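Local coordinates for polyprenyl synthetase (Nonlabens dokdonensis, PDB 6KD7) that synthesises geranylgeranyl pyrophosphate as a magnesium-dependent trans-prenyltransferase, extending allylic diphosphates with isopentenyl diphosphate, at the interface of chains A and B. Numbering follows the deposited sequence. Chains: chain A/B, Polyprenyl synthetase.

The interface of chains A and B. Residues chain A 27-28, 108-109, 112-113, 116; chain B 138, 141-142.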
ATOM      1  N   LEU A  27      -6.635   9.522  26.888  1.00 25.77           N
ATOM      2  CA  LEU A  27      -7.942  10.118  26.555  1.00 25.73           C
ATOM      3  C   LEU A  27      -7.883  11.655  26.649  1.00 23.14           C
ATOM      4  O   LEU A  27      -8.455  12.331  25.762  1.00 26.51           O
ATOM      5  CB  LEU A  27      -8.964   9.548  27.531  1.00 24.56           C
ATOM      6  CG  LEU A  27     -10.377   9.995  27.221  1.00 26.29           C
ATOM      7  CD1 LEU A  27     -10.815   9.426  25.869  1.00 25.01           C
ATOM      8  CD2 LEU A  27     -11.336   9.572  28.333  1.00 27.61           C
ATOM      9  N   TYR A  28      -7.319  12.212  27.727  1.00 23.95           N
ATOM     10  CA  TYR A  28      -7.524  13.651  28.073  1.00 24.90           C
ATOM     11  C   TYR A  28      -6.365  14.526  27.569  1.00 24.87           C
ATOM     12  O   TYR A  28      -6.642  15.707  27.277  1.00 26.20           O
ATOM     13  CB  TYR A  28      -7.774  13.824  29.574  1.00 26.82           C
ATOM     14  CG  TYR A  28      -9.082  13.236  30.047  1.00 27.01           C
ATOM     15  CD1 TYR A  28     -10.300  13.765  29.634  1.00 26.37           C
ATOM     16  CD2 TYR A  28      -9.117  12.172  30.933  1.00 27.84           C
ATOM     17  CE1 TYR A  28     -11.511  13.265  30.089  1.00 27.31           C
ATOM     18  CE2 TYR A  28     -10.327  11.651  31.383  1.00 27.43           C
ATOM     19  CZ  TYR A  28     -11.520  12.220  30.988  1.00 27.38           C
ATOM     20  OH  TYR A  28     -12.691  11.678  31.415  1.00 30.54           O
ATOM     21  N   ASP A 108     -15.366  11.953  21.245  1.00 20.86           N
ATOM     22  CA  ASP A 108     -16.570  11.429  21.930  1.00 21.34           C
ATOM     23  C   ASP A 108     -16.555  11.947  23.381  1.00 20.12           C
ATOM     24  O   ASP A 108     -17.572  12.467  23.806  1.00 21.24           O
ATOM     25  CB  ASP A 108     -16.620   9.911  21.878  1.00 20.22           C
ATOM     26  CG  ASP A 108     -16.855   9.301  20.501  1.00 19.70           C
ATOM     27  OD1 ASP A 108     -17.215  10.066  19.532  1.00 20.54           O
ATOM     28  OD2 ASP A 108     -16.676   8.013  20.408  1.00 20.04           O
ATOM     29  N   ALA A 109     -15.430  11.840  24.085  1.00 20.43           N
ATOM     30  CA  ALA A 109     -15.289  12.251  25.498  1.00 21.98           C
ATOM     31  C   ALA A 109     -15.554  13.767  25.583  1.00 23.44           C
ATOM     32  O   ALA A 109     -16.263  14.188  26.513  1.00 22.69           O
ATOM     33  CB  ALA A 109     -13.981  11.863  26.084  1.00 20.57           C
ATOM     34  N   ILE A 112     -19.291  14.710  25.540  1.00 21.62           N
ATOM     35  CA  ILE A 112     -19.925  14.336  26.828  1.00 24.31           C
ATOM     36  C   ILE A 112     -19.509  15.380  27.880  1.00 27.76           C
ATOM     37  O   ILE A 112     -20.359  15.793  28.665  1.00 26.28           O
ATOM     38  CB  ILE A 112     -19.536  12.898  27.219  1.00 21.80           C
ATOM     39  CG1 ILE A 112     -20.039  11.853  26.208  1.00 21.46           C
ATOM     40  CG2 ILE A 112     -20.046  12.569  28.599  1.00 21.37           C
ATOM     41  CD1 ILE A 112     -19.247  10.509  26.306  1.00 22.48           C
ATOM     42  N   MET A 113     -18.245  15.794  27.893  1.00 24.51           N
ATOM     43  CA  MET A 113     -17.740  16.817  28.841  1.00 24.54           C
ATOM     44  C   MET A 113     -18.498  18.134  28.625  1.00 23.95           C
ATOM     45  O   MET A 113     -18.796  18.845  29.627  1.00 23.36           O
ATOM     46  CB  MET A 113     -16.241  17.023  28.628  1.00 24.24           C
ATOM     47  CG  MET A 113     -15.429  15.826  29.035  1.00 26.44           C
ATOM     48  SD  MET A 113     -13.716  15.948  28.413  1.00 30.70           S
ATOM     49  CE  MET A 113     -13.038  17.124  29.574  1.00 34.01           C
ATOM     50  N   ARG A 116     -21.789  17.925  30.339  1.00 22.20           N
ATOM     51  CA  ARG A 116     -21.606  17.966  31.807  1.00 26.55           C
ATOM     52  C   ARG A 116     -21.427  19.393  32.332  1.00 28.54           C
ATOM     53  O   ARG A 116     -21.664  19.596  33.505  1.00 28.34           O
ATOM     54  CB  ARG A 116     -20.460  17.047  32.210  1.00 26.80           C
ATOM     55  CG  ARG A 116     -20.604  15.652  31.633  1.00 31.09           C
ATOM     56  CD  ARG A 116     -20.326  14.618  32.680  1.00 34.38           C
ATOM     57  NE  ARG A 116     -19.013  14.702  33.279  1.00 36.44           N
ATOM     58  CZ  ARG A 116     -18.750  14.225  34.479  1.00 34.19           C
ATOM     59  NH1 ARG A 116     -17.535  14.304  34.975  1.00 34.13           N
ATOM     60  NH2 ARG A 116     -19.713  13.674  35.183  1.00 31.70           N
TER
ATOM     61  N   LEU B 138     -18.989   8.986  30.009  1.00 23.32           N
ATOM     62  CA  LEU B 138     -17.594   9.445  30.075  1.00 22.00           C
ATOM     63  C   LEU B 138     -16.800   8.333  30.700  1.00 24.80           C
ATOM     64  O   LEU B 138     -15.634   8.151  30.298  1.00 22.44           O
ATOM     65  CB  LEU B 138     -17.465  10.740  30.863  1.00 23.15           C
ATOM     66  CG  LEU B 138     -16.055  11.341  30.915  1.00 24.89           C
ATOM     67  CD1 LEU B 138     -15.541  11.618  29.494  1.00 26.07           C
ATOM     68  CD2 LEU B 138     -16.049  12.643  31.732  1.00 22.04           C
ATOM     69  N   CYS B 141     -15.919   5.882  28.013  1.00 25.71           N
ATOM     70  CA  CYS B 141     -14.735   6.398  27.251  1.00 26.08           C
ATOM     71  C   CYS B 141     -13.437   6.049  28.004  1.00 27.76           C
ATOM     72  O   CYS B 141     -12.460   5.546  27.377  1.00 28.10           O
ATOM     73  CB  CYS B 141     -14.824   7.890  26.972  1.00 25.32           C
ATOM     74  SG  CYS B 141     -16.200   8.326  25.884  1.00 24.47           S
ATOM     75  N   GLU B 142     -13.413   6.241  29.317  1.00 26.12           N
ATOM     76  CA  GLU B 142     -12.216   5.969  30.127  1.00 25.75           C
ATOM     77  C   GLU B 142     -11.933   4.477  30.083  1.00 25.11           C
ATOM     78  O   GLU B 142     -10.765   4.101  29.984  1.00 24.83           O
ATOM     79  CB  GLU B 142     -12.368   6.444  31.567  1.00 28.81           C
ATOM     80  CG  GLU B 142     -12.524   7.948  31.661  1.00 31.68           C
ATOM     81  CD  GLU B 142     -12.690   8.493  33.080  1.00 33.76           C
ATOM     82  OE1 GLU B 142     -12.717   7.651  34.006  1.00 33.59           O
ATOM     83  OE2 GLU B 142     -12.784   9.748  33.238  1.00 29.11           O
TER
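A helix-against-helix patch of a two-fold symmetric interface joins A:Tyr28, A:Ala109 and A:Ile112 to B:Leu138, B:Cys141 and B:Glu142, linking two of the six copies in the deposited assembly, and probably belongs to the dimer usual in this family. B:Leu138, on helix 123-150, is the central knob. Its CG lies anti to the backbone N (chi1 -177°), which sends the forked tip toward chain A, where it meets the A:Tyr28 phenol tip to tip. One branch, CD1, rests 3.8 Å from CB of A:Ala109, whose small side chain lets helix 100-116 come close. The other, CD2, lies 3.9 Å from NE of A:Arg116, long enough to reach across the leucine at about a right angle. Branched A:Ile112 offers CG2 to the leucine's base and CD1 to B:Cys141. The A:Tyr28 hydroxyl donates a 2.7 Å hydrogen bond to OE2 of B:Glu142, whose extended chain carries the carboxylate to the phenol tip and accepts through its anti lone pair. OE2 lies at the ring's edge, in plane, while the carboxylate is turned 82° from the ring. CD2 of A:Leu27 lies over one ring face and 3.9 Å from CG of B:Glu142. An alanine in place of B:Glu142 would probably leave the tyrosine hydroxyl without this acceptor and open a gap beside A:Leu27 CD2. Compact B:Cys141 suits its place, SG lying 3.8 Å from CD1 of A:Ile112 and 4.0 Å from CA of A:Ala109.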